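Local coordinates for protein glutathione s-transferase S2 (Nilaparvata lugens, PDB 5H5L) that binds glutathione and probably conjugates it to electrophilic substrates as a sigma-class transferase, and also goes by the name of prostaglandin D synthase, at residues 155-158 with 159-162; 182-185 with 186-189; 44-48 with 49-53; 20-24 with 25-29. One frame throughout, in Å; residues are numbered along the deposited sequence.

In the fold
Along the chain the order is contacts 4, 3, 1 and 2. Contacts 4 and 3 belong to the thioredoxin-like N-terminal domain, their centres about 22 Å apart: 20-29 spans the end of helix 15-25 and the loop toward strand 30-34, while 44-53 leads from helix 39-43 into strand 53-56. Contacts 1 and 2, about 12 Å apart between centres, belong to the helical C-terminal domain, on helix 151-164 and at the junction of helices 175-185 and 188-196; Ile157 packs on Val184. Trp20 of contact 4 packs on Ser158, Glu161, Val184 and Val185, so contacts 1, 2 and 4 line the seam between the domains, while contact 3, about 30 Å from contact 2 between centres, holds glutathione.

Contact 1: 155-158 with 159-162; sequences YFIS and ILEF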
# COMPACT_ATOMS: atom_id res chain seq x y z
N TYR B 155 11.61 -0.30 -6.78
CA TYR B 155 10.19 -0.34 -7.11
C TYR B 155 9.79 0.89 -7.91
O TYR B 155 9.12 0.79 -8.94
CB TYR B 155 9.41 -0.44 -5.79
CG TYR B 155 7.93 -0.70 -5.91
CD1 TYR B 155 7.44 -2.00 -5.81
CD2 TYR B 155 7.03 0.34 -6.04
CE1 TYR B 155 6.08 -2.26 -5.87
CE2 TYR B 155 5.67 0.10 -6.10
CZ TYR B 155 5.21 -1.22 -6.02
OH TYR B 155 3.86 -1.46 -6.09
N PHE B 156 10.22 2.06 -7.45
CA PHE B 156 9.87 3.35 -8.07
C PHE B 156 10.34 3.41 -9.53
O PHE B 156 9.55 3.67 -10.45
CB PHE B 156 10.51 4.43 -7.18
CG PHE B 156 10.31 5.86 -7.62
CD1 PHE B 156 9.06 6.44 -7.68
CD2 PHE B 156 11.42 6.66 -7.84
CE1 PHE B 156 8.93 7.80 -8.03
CE2 PHE B 156 11.27 7.98 -8.16
CZ PHE B 156 10.05 8.55 -8.26
N ILE B 157 11.62 3.12 -9.76
CA ILE B 157 12.22 3.23 -11.10
C ILE B 157 11.68 2.16 -12.04
O ILE B 157 11.40 2.44 -13.22
CB ILE B 157 13.76 3.16 -10.99
CG1 ILE B 157 14.32 4.34 -10.22
CG2 ILE B 157 14.39 3.20 -12.38
CD1 ILE B 157 13.79 5.68 -10.70
N SER B 158 11.48 0.93 -11.56
CA SER B 158 10.96 -0.10 -12.45
C SER B 158 9.58 0.28 -12.96
O SER B 158 9.27 0.07 -14.14
CB SER B 158 10.95 -1.46 -11.76
OG SER B 158 9.97 -1.47 -10.74
N ILE B 159 8.74 0.87 -12.09
CA ILE B 159 7.41 1.25 -12.52
C ILE B 159 7.44 2.54 -13.34
O ILE B 159 6.70 2.66 -14.32
CB ILE B 159 6.49 1.34 -11.28
CG1 ILE B 159 6.26 -0.09 -10.74
CG2 ILE B 159 5.17 2.00 -11.61
CD1 ILE B 159 5.50 -0.19 -9.46
N LEU B 160 8.29 3.51 -13.00
CA LEU B 160 8.40 4.71 -13.83
C LEU B 160 8.85 4.38 -15.26
O LEU B 160 8.40 5.00 -16.23
CB LEU B 160 9.36 5.71 -13.21
CG LEU B 160 8.88 6.47 -11.99
CD1 LEU B 160 9.89 7.50 -11.61
CD2 LEU B 160 7.53 7.13 -12.21
N GLU B 161 9.73 3.40 -15.39
CA GLU B 161 10.16 2.95 -16.71
C GLU B 161 8.96 2.53 -17.55
O GLU B 161 8.86 2.87 -18.73
CB GLU B 161 11.16 1.81 -16.55
CG GLU B 161 11.34 0.91 -17.75
CD GLU B 161 12.43 -0.10 -17.51
OE1 GLU B 161 12.12 -1.30 -17.42
OE2 GLU B 161 13.59 0.33 -17.37
N PHE B 162 8.02 1.84 -16.94
CA PHE B 162 6.80 1.50 -17.64
C PHE B 162 6.09 2.75 -18.13
O PHE B 162 5.56 2.78 -19.24
CB PHE B 162 5.89 0.68 -16.73
CG PHE B 162 4.66 0.16 -17.40
CD1 PHE B 162 4.70 -1.05 -18.08
CD2 PHE B 162 3.46 0.87 -17.36
CE1 PHE B 162 3.55 -1.54 -18.70
CE2 PHE B 162 2.33 0.38 -17.98
CZ PHE B 162 2.38 -0.83 -18.65
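Tyr155 and Phe156 each carry an aliphatic methyl from one turn further on, Ile159 and Leu160, in a buried i to i+4 arrangement along helix 151-164 of the all-helical GST C-terminal domain. Three backbone amides are satisfied within the helix: Ile159 N by Tyr155 O, Leu160 N by Phe156 O and Glu161 N by Ile157 O, the bond from Leu160 N to Phe156 O being the shortest of them at 2.8 Å. Ser158 OG has Tyr155 O (3.0 Å) and Ile154 O as acceptors within reach. Its hydroxyl can turn back to the preceding turn because OG lies between the backbone N and carbonyl carbon (chi1 69°).

The polar ends of the longer side chains are satisfied by other parts of the fold. Tyr155 OH is hydrogen-bonded to Ser64 OG, a glutathione-binding residue, and to Arg99 NH2, so the ring spans from this helix to the edge of the glutathione site. Glu161 OE1 makes a salt bridge with Arg197.

Between these polar ends the packing is apolar. The Phe156 ring presents one face to Leu160 CD1, which stands 3.7 Å from the ring centroid, a CH-pi contact; Phe95 of helix 82-106 meets the same residue edge-to-face. The Tyr155 ring lies along the following turn, its CG turned opposite the backbone N (chi1 -171°). There Ile159 CD1 makes a second CH-pi contact over one face, displaced toward the rim, and comes closest to Tyr155 CE2 at 3.4 Å.

Contact 2: 182-185 with 186-189; sequences DKVV and NLPK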
# COMPACT_ATOMS: atom_id res chain seq x y z
N ASP B 182 18.84 6.63 -13.70
CA ASP B 182 20.05 6.17 -14.38
C ASP B 182 20.91 5.33 -13.45
O ASP B 182 21.53 4.36 -13.87
CB ASP B 182 20.86 7.36 -14.90
CG ASP B 182 20.08 8.18 -15.92
OD1 ASP B 182 19.10 7.65 -16.51
OD2 ASP B 182 20.44 9.35 -16.13
N LYS B 183 20.91 5.68 -12.17
CA LYS B 183 21.68 4.94 -11.17
C LYS B 183 21.12 3.53 -10.97
O LYS B 183 21.88 2.56 -10.88
CB LYS B 183 21.66 5.74 -9.88
CG LYS B 183 22.27 5.14 -8.68
CD LYS B 183 22.78 6.23 -7.74
CE LYS B 183 21.75 7.30 -7.40
NZ LYS B 183 22.36 8.48 -6.69
N VAL B 184 19.81 3.38 -10.94
CA VAL B 184 19.24 2.07 -10.64
C VAL B 184 19.40 1.15 -11.83
O VAL B 184 19.81 -0.00 -11.69
CB VAL B 184 17.76 2.20 -10.22
CG1 VAL B 184 17.10 0.83 -10.27
CG2 VAL B 184 17.66 2.79 -8.80
N VAL B 185 19.09 1.64 -13.03
CA VAL B 185 19.16 0.75 -14.18
C VAL B 185 20.57 0.34 -14.53
O VAL B 185 20.74 -0.55 -15.39
CB VAL B 185 18.50 1.33 -15.44
CG1 VAL B 185 17.09 1.70 -15.15
CG2 VAL B 185 19.32 2.54 -15.98
N ASN B 186 21.58 0.93 -13.88
CA ASN B 186 22.97 0.55 -14.08
C ASN B 186 23.54 -0.27 -12.95
O ASN B 186 24.71 -0.68 -13.01
CB ASN B 186 23.84 1.79 -14.31
CG ASN B 186 23.76 2.27 -15.76
OD1 ASN B 186 24.22 1.58 -16.67
ND2 ASN B 186 23.12 3.43 -15.97
N LEU B 187 22.76 -0.56 -11.91
CA LEU B 187 23.15 -1.60 -10.98
C LEU B 187 23.40 -2.87 -11.79
O LEU B 187 22.58 -3.22 -12.66
CB LEU B 187 22.06 -1.82 -9.93
CG LEU B 187 21.87 -0.58 -9.03
CD1 LEU B 187 20.58 -0.63 -8.13
CD2 LEU B 187 23.11 -0.38 -8.17
N PRO B 188 24.54 -3.55 -11.60
CA PRO B 188 24.95 -4.58 -12.57
C PRO B 188 23.89 -5.64 -12.80
O PRO B 188 23.57 -5.97 -13.95
CB PRO B 188 26.22 -5.16 -11.92
CG PRO B 188 26.72 -4.11 -11.05
CD PRO B 188 25.57 -3.31 -10.57
N LYS B 189 23.32 -6.17 -11.72
CA LYS B 189 22.35 -7.24 -11.91
C LYS B 189 21.07 -6.71 -12.51
O LYS B 189 20.43 -7.39 -13.32
CB LYS B 189 22.13 -7.96 -10.59
CG LYS B 189 23.44 -8.63 -10.11
CD LYS B 189 23.47 -8.92 -8.62
CE LYS B 189 23.20 -7.64 -7.79
NZ LYS B 189 24.06 -7.45 -6.59
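Asn186 folds its side chain back onto the last turn of helix 175-185, its amide ND2 giving a hydrogen bond of 2.8 Å to Asp182 O. The donor is tilted modestly from the carbonyl plane, and CG lies anti to the carbonyl carbon of Asn186 (chi1 -82°), which brings the amide alongside the helix end. The backbone N of the same residue adds only weak bonds, both 3.4 Å, from Asn186 N to Asp182 O and to Lys183 O. A firmer backbone bond follows, from Leu187 N to Val184 O at 3.0 Å.

The rest is van der Waals packing. Leu187 drapes its side chain over the same carbonyl, CG being 3.4 Å from Val184 O. The one apolar pair is looser, Leu187 CD1 looking toward Val184 CG1 at 4.3 Å; Leu149 touches Leu187 from a neighbouring loop. Val184 itself is buried against Ile157 and Trp20. With only an alanine at Leu187, Val184 and Leu149 are likely to lose the apolar neighbour they share.

Leu187 also occupies the N-cap position of helix 188-196, so one short linker ends one helix and starts the next. The leucine side chain offers no acceptor to that second helix, while the end of the first is held by backbone amides and by Asn186 ND2, which meets Asp182 O together with its own, weakly bonded, backbone N.

Contact 3: 44-48 with 49-53; sequences STTPY and GQVPV. With GSH (glutathione), chain E.
Thr46 turns its side chain into the bend that Gly49 and Gln50 close: OG1 is hydrogen-bonded to Lys43 O of the preceding helix and lies 2.9 Å from Gly49 N. This is the close-packed side. Pro47 CD touches Val53 CG2 at 3.8 Å, and the side chains of Thr46 and Val51 cross at about a right angle, CG2 of Thr46 to CG1 of Val51 being a looser 4.2 Å. Gly49 has positive phi (80°), and a side chain there would run into Tyr48 O.

The other side is looser. A water accepts from Tyr48 N at 2.9 Å and, at greater length, from Gln50 N, bridging the turn, and Lys132 of the second subunit closes on Pro47 O and the Tyr48 ring.

Beyond the turn the chain grips glutathione. Val51 N gives to GSH O2 at 3.0 Å and Val51 O accepts from GSH N2 at 2.6 Å, a two-way backbone pairing with the cysteinyl residue. The extended Gln50 side chain brings NE2 to GSH O31 on the glycine carboxylate, 3.0 Å away and nearly straight (166°). Trp39, Lys43 and Asp97 of the second subunit bind the same glutathione. The backbone clasp of Val51, set just before the cis peptide of Pro52, is the glutathione-site signature of the thioredoxin-like GST domain.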
# COMPACT_ATOMS: atom_id res chain seq x y z
N SER B 44 -8.86 -17.01 -12.12
CA SER B 44 -9.54 -17.74 -11.05
C SER B 44 -8.58 -18.59 -10.23
O SER B 44 -9.01 -19.18 -9.24
CB SER B 44 -10.64 -18.63 -11.64
OG SER B 44 -10.16 -19.35 -12.76
N THR B 45 -7.33 -18.70 -10.64
CA THR B 45 -6.34 -19.51 -9.91
C THR B 45 -5.50 -18.67 -8.95
O THR B 45 -4.71 -19.24 -8.17
CB THR B 45 -5.41 -20.19 -10.91
OG1 THR B 45 -4.66 -19.18 -11.61
CG2 THR B 45 -6.22 -21.01 -11.95
N THR B 46 -5.66 -17.39 -8.97
CA THR B 46 -4.82 -16.54 -8.13
C THR B 46 -5.53 -16.26 -6.81
O THR B 46 -6.76 -16.36 -6.73
CB THR B 46 -4.49 -15.25 -8.85
OG1 THR B 46 -5.68 -14.50 -9.10
CG2 THR B 46 -3.82 -15.56 -10.17
N PRO B 47 -4.77 -15.94 -5.75
CA PRO B 47 -5.39 -15.81 -4.42
C PRO B 47 -6.53 -14.82 -4.37
O PRO B 47 -7.55 -15.08 -3.73
CB PRO B 47 -4.23 -15.35 -3.53
CG PRO B 47 -3.03 -15.91 -4.22
CD PRO B 47 -3.31 -15.74 -5.68
N TYR B 48 -6.40 -13.69 -5.06
CA TYR B 48 -7.40 -12.63 -5.00
C TYR B 48 -7.74 -12.11 -6.39
O TYR B 48 -8.25 -10.98 -6.52
CB TYR B 48 -6.91 -11.51 -4.06
CG TYR B 48 -7.03 -11.90 -2.59
CD1 TYR B 48 -8.18 -11.61 -1.86
CD2 TYR B 48 -5.99 -12.57 -1.94
CE1 TYR B 48 -8.28 -11.98 -0.53
CE2 TYR B 48 -6.11 -12.93 -0.58
CZ TYR B 48 -7.26 -12.65 0.10
OH TYR B 48 -7.38 -13.00 1.44
N GLY B 49 -7.48 -12.90 -7.43
CA GLY B 49 -7.89 -12.52 -8.77
C GLY B 49 -6.98 -11.53 -9.46
O GLY B 49 -7.40 -10.89 -10.43
N GLN B 50 -5.73 -11.38 -9.00
CA GLN B 50 -4.83 -10.43 -9.63
C GLN B 50 -3.43 -11.02 -9.62
O GLN B 50 -3.12 -11.97 -8.90
CB GLN B 50 -4.87 -9.03 -8.94
CG GLN B 50 -6.24 -8.30 -9.12
CD GLN B 50 -6.15 -6.78 -9.02
OE1 GLN B 50 -5.55 -6.24 -8.09
NE2 GLN B 50 -6.77 -6.09 -9.97
N VAL B 51 -2.59 -10.45 -10.48
CA VAL B 51 -1.16 -10.72 -10.47
C VAL B 51 -0.47 -9.38 -10.22
O VAL B 51 -1.06 -8.31 -10.43
CB VAL B 51 -0.69 -11.38 -11.79
CG1 VAL B 51 -1.12 -12.83 -11.86
CG2 VAL B 51 -1.19 -10.60 -13.00
N PRO B 52 0.79 -9.41 -9.78
CA PRO B 52 1.68 -10.55 -9.58
C PRO B 52 1.40 -11.47 -8.42
O PRO B 52 0.85 -11.04 -7.41
CB PRO B 52 3.03 -9.88 -9.33
CG PRO B 52 2.67 -8.57 -8.74
CD PRO B 52 1.46 -8.14 -9.47
N VAL B 53 1.84 -12.71 -8.60
CA VAL B 53 1.92 -13.73 -7.55
C VAL B 53 3.34 -14.26 -7.53
O VAL B 53 3.87 -14.66 -8.57
CB VAL B 53 0.92 -14.88 -7.79
CG1 VAL B 53 1.05 -15.95 -6.77
CG2 VAL B 53 -0.50 -14.32 -7.84
N1 GSH E . -2.15 -4.06 -5.13
CA1 GSH E . -1.84 -5.09 -6.12
C1 GSH E . -0.31 -5.19 -6.26
O11 GSH E . 0.41 -4.16 -6.03
O12 GSH E . 0.25 -6.28 -6.60
CB1 GSH E . -2.40 -4.66 -7.51
CG1 GSH E . -2.27 -5.85 -8.44
CD1 GSH E . -2.97 -5.52 -9.80
OE1 GSH E . -3.57 -4.51 -9.96
N2 GSH E . -2.86 -6.50 -10.88
CA2 GSH E . -3.49 -6.19 -12.17
C2 GSH E . -4.37 -7.36 -12.57
O2 GSH E . -4.17 -8.44 -12.12
CB2 GSH E . -2.38 -6.05 -13.19
SG2 GSH E . -1.24 -4.75 -12.72
N3 GSH E . -5.41 -7.13 -13.56
CA3 GSH E . -6.24 -8.25 -14.00
C3 GSH E . -7.60 -8.19 -13.32
O31 GSH E . -7.86 -7.31 -12.47
O32 GSH E . -8.44 -9.04 -13.65
O HOH W 1 -4.23 -12.32 -6.35

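Contact 4: 20-24 with 25-29; sequences WMLSY and LDVPF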
# COMPACT_ATOMS: atom_id res chain seq x y z
N TRP B 20 13.18 -7.29 -10.87
CA TRP B 20 14.41 -6.57 -10.58
C TRP B 20 14.95 -6.94 -9.21
O TRP B 20 16.16 -7.08 -9.05
CB TRP B 20 14.21 -5.05 -10.64
CG TRP B 20 14.03 -4.49 -12.03
CD1 TRP B 20 13.68 -5.18 -13.15
CD2 TRP B 20 14.18 -3.12 -12.45
NE1 TRP B 20 13.59 -4.34 -14.23
CE2 TRP B 20 13.90 -3.06 -13.82
CE3 TRP B 20 14.52 -1.93 -11.79
CZ2 TRP B 20 13.94 -1.90 -14.55
CZ3 TRP B 20 14.56 -0.76 -12.52
CH2 TRP B 20 14.29 -0.76 -13.88
N MET B 21 14.08 -7.06 -8.20
CA MET B 21 14.57 -7.41 -6.87
C MET B 21 15.18 -8.81 -6.85
O MET B 21 16.21 -9.04 -6.21
CB MET B 21 13.43 -7.31 -5.85
CG MET B 21 13.03 -5.87 -5.46
SD MET B 21 14.40 -4.89 -4.89
CE MET B 21 14.96 -5.81 -3.51
N LEU B 22 14.55 -9.74 -7.54
CA LEU B 22 15.11 -11.09 -7.57
C LEU B 22 16.43 -11.11 -8.34
O LEU B 22 17.38 -11.79 -7.93
CB LEU B 22 14.10 -12.04 -8.21
CG LEU B 22 12.84 -12.35 -7.38
CD1 LEU B 22 11.86 -13.04 -8.23
CD2 LEU B 22 13.21 -13.23 -6.21
N SER B 23 16.53 -10.28 -9.38
CA SER B 23 17.79 -10.14 -10.11
C SER B 23 18.85 -9.52 -9.23
O SER B 23 19.96 -10.05 -9.11
CB SER B 23 17.57 -9.31 -11.36
OG SER B 23 16.71 -9.99 -12.24
N TYR B 24 18.50 -8.43 -8.55
CA TYR B 24 19.45 -7.86 -7.61
C TYR B 24 19.89 -8.88 -6.57
O TYR B 24 21.04 -8.87 -6.12
CB TYR B 24 18.87 -6.65 -6.90
CG TYR B 24 19.86 -5.92 -6.05
CD1 TYR B 24 20.63 -4.90 -6.57
CD2 TYR B 24 20.00 -6.22 -4.73
CE1 TYR B 24 21.52 -4.19 -5.77
CE2 TYR B 24 20.89 -5.52 -3.92
CZ TYR B 24 21.65 -4.51 -4.46
OH TYR B 24 22.53 -3.82 -3.65
N LEU B 25 18.96 -9.72 -6.12
CA LEU B 25 19.29 -10.74 -5.12
C LEU B 25 20.20 -11.83 -5.68
O LEU B 25 20.81 -12.58 -4.91
CB LEU B 25 18.02 -11.41 -4.60
CG LEU B 25 17.34 -10.87 -3.35
CD1 LEU B 25 16.08 -11.70 -3.11
CD2 LEU B 25 18.27 -10.96 -2.14
N ASP B 26 20.25 -11.94 -7.00
CA ASP B 26 21.06 -12.93 -7.70
C ASP B 26 20.61 -14.35 -7.37
O ASP B 26 21.43 -15.23 -7.13
CB ASP B 26 22.54 -12.73 -7.38
CG ASP B 26 23.46 -13.27 -8.47
OD1 ASP B 26 23.01 -13.31 -9.64
OD2 ASP B 26 24.60 -13.67 -8.15
N VAL B 27 19.30 -14.57 -7.34
CA VAL B 27 18.75 -15.91 -7.14
C VAL B 27 18.05 -16.34 -8.41
O VAL B 27 17.46 -15.50 -9.10
CB VAL B 27 17.79 -15.98 -5.94
CG1 VAL B 27 18.54 -15.71 -4.67
CG2 VAL B 27 16.62 -15.01 -6.11
N PRO B 28 18.07 -17.62 -8.75
CA PRO B 28 17.28 -18.10 -9.87
C PRO B 28 15.80 -18.01 -9.55
O PRO B 28 15.37 -18.10 -8.39
CB PRO B 28 17.73 -19.56 -10.02
CG PRO B 28 18.04 -19.97 -8.66
CD PRO B 28 18.65 -18.74 -7.98
N PHE B 29 15.01 -17.82 -10.59
CA PHE B 29 13.59 -17.79 -10.41
C PHE B 29 12.92 -18.07 -11.74
O PHE B 29 13.43 -17.69 -12.80
CB PHE B 29 13.13 -16.44 -9.84
CG PHE B 29 13.25 -15.28 -10.79
CD1 PHE B 29 14.42 -14.54 -10.87
CD2 PHE B 29 12.19 -14.90 -11.54
CE1 PHE B 29 14.50 -13.44 -11.72
CE2 PHE B 29 12.24 -13.81 -12.38
CZ PHE B 29 13.39 -13.07 -12.46
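Leu22 and Phe29 face each other where helix 15-25 gives way to the loop before strand 30-34. The methyl CD1 of Leu22 stands over one face of the Phe29 ring, 3.9 Å from its centroid and 19° off the normal, a CH-pi contact displaced toward the rim. Farther back, Leu22 CB lies 3.7 Å from Phe29 CD1, so the leucine covers the ring with more than its end. In Phe29 CG sits between the backbone N and carbonyl carbon (chi1 70°), and this swings the ring back over the helix. At the ring edge, near its plane, lies Ser23 OG, whose hydroxyl is hydrogen-bonded to Arg19 O.

The second branch of Leu22 turns to the loop: CD2 meets Val27 CG2 at 3.8 Å, the two side chains crossing at a slant. Tyr4 of strand 4-9 touches Leu22, Val27 and Phe29, so the cluster rests against the sheet. Were Phe29 cut back to an alanine, the Leu22 CD1 methyl would probably lose its aromatic cover and a gap would open between the helix end and Tyr4.

The backbone sets up this meeting of side chains. Leu25 N bonds to Met21 O at 2.8 Å, as within the helix; Asp26 N then reaches Ser23 O at 2.8 Å, and Val27 N makes a weak bond to Leu22 O at 3.4 Å. Asp26 takes positive phi (63°), turning the chain off the helix axis toward the strand. That positive phi, with the bonds from Asp26 N and, weakly, from Val27 N back into the last turn, makes a Schellman motif, here within the first beta-alpha-beta unit of the thioredoxin-like fold.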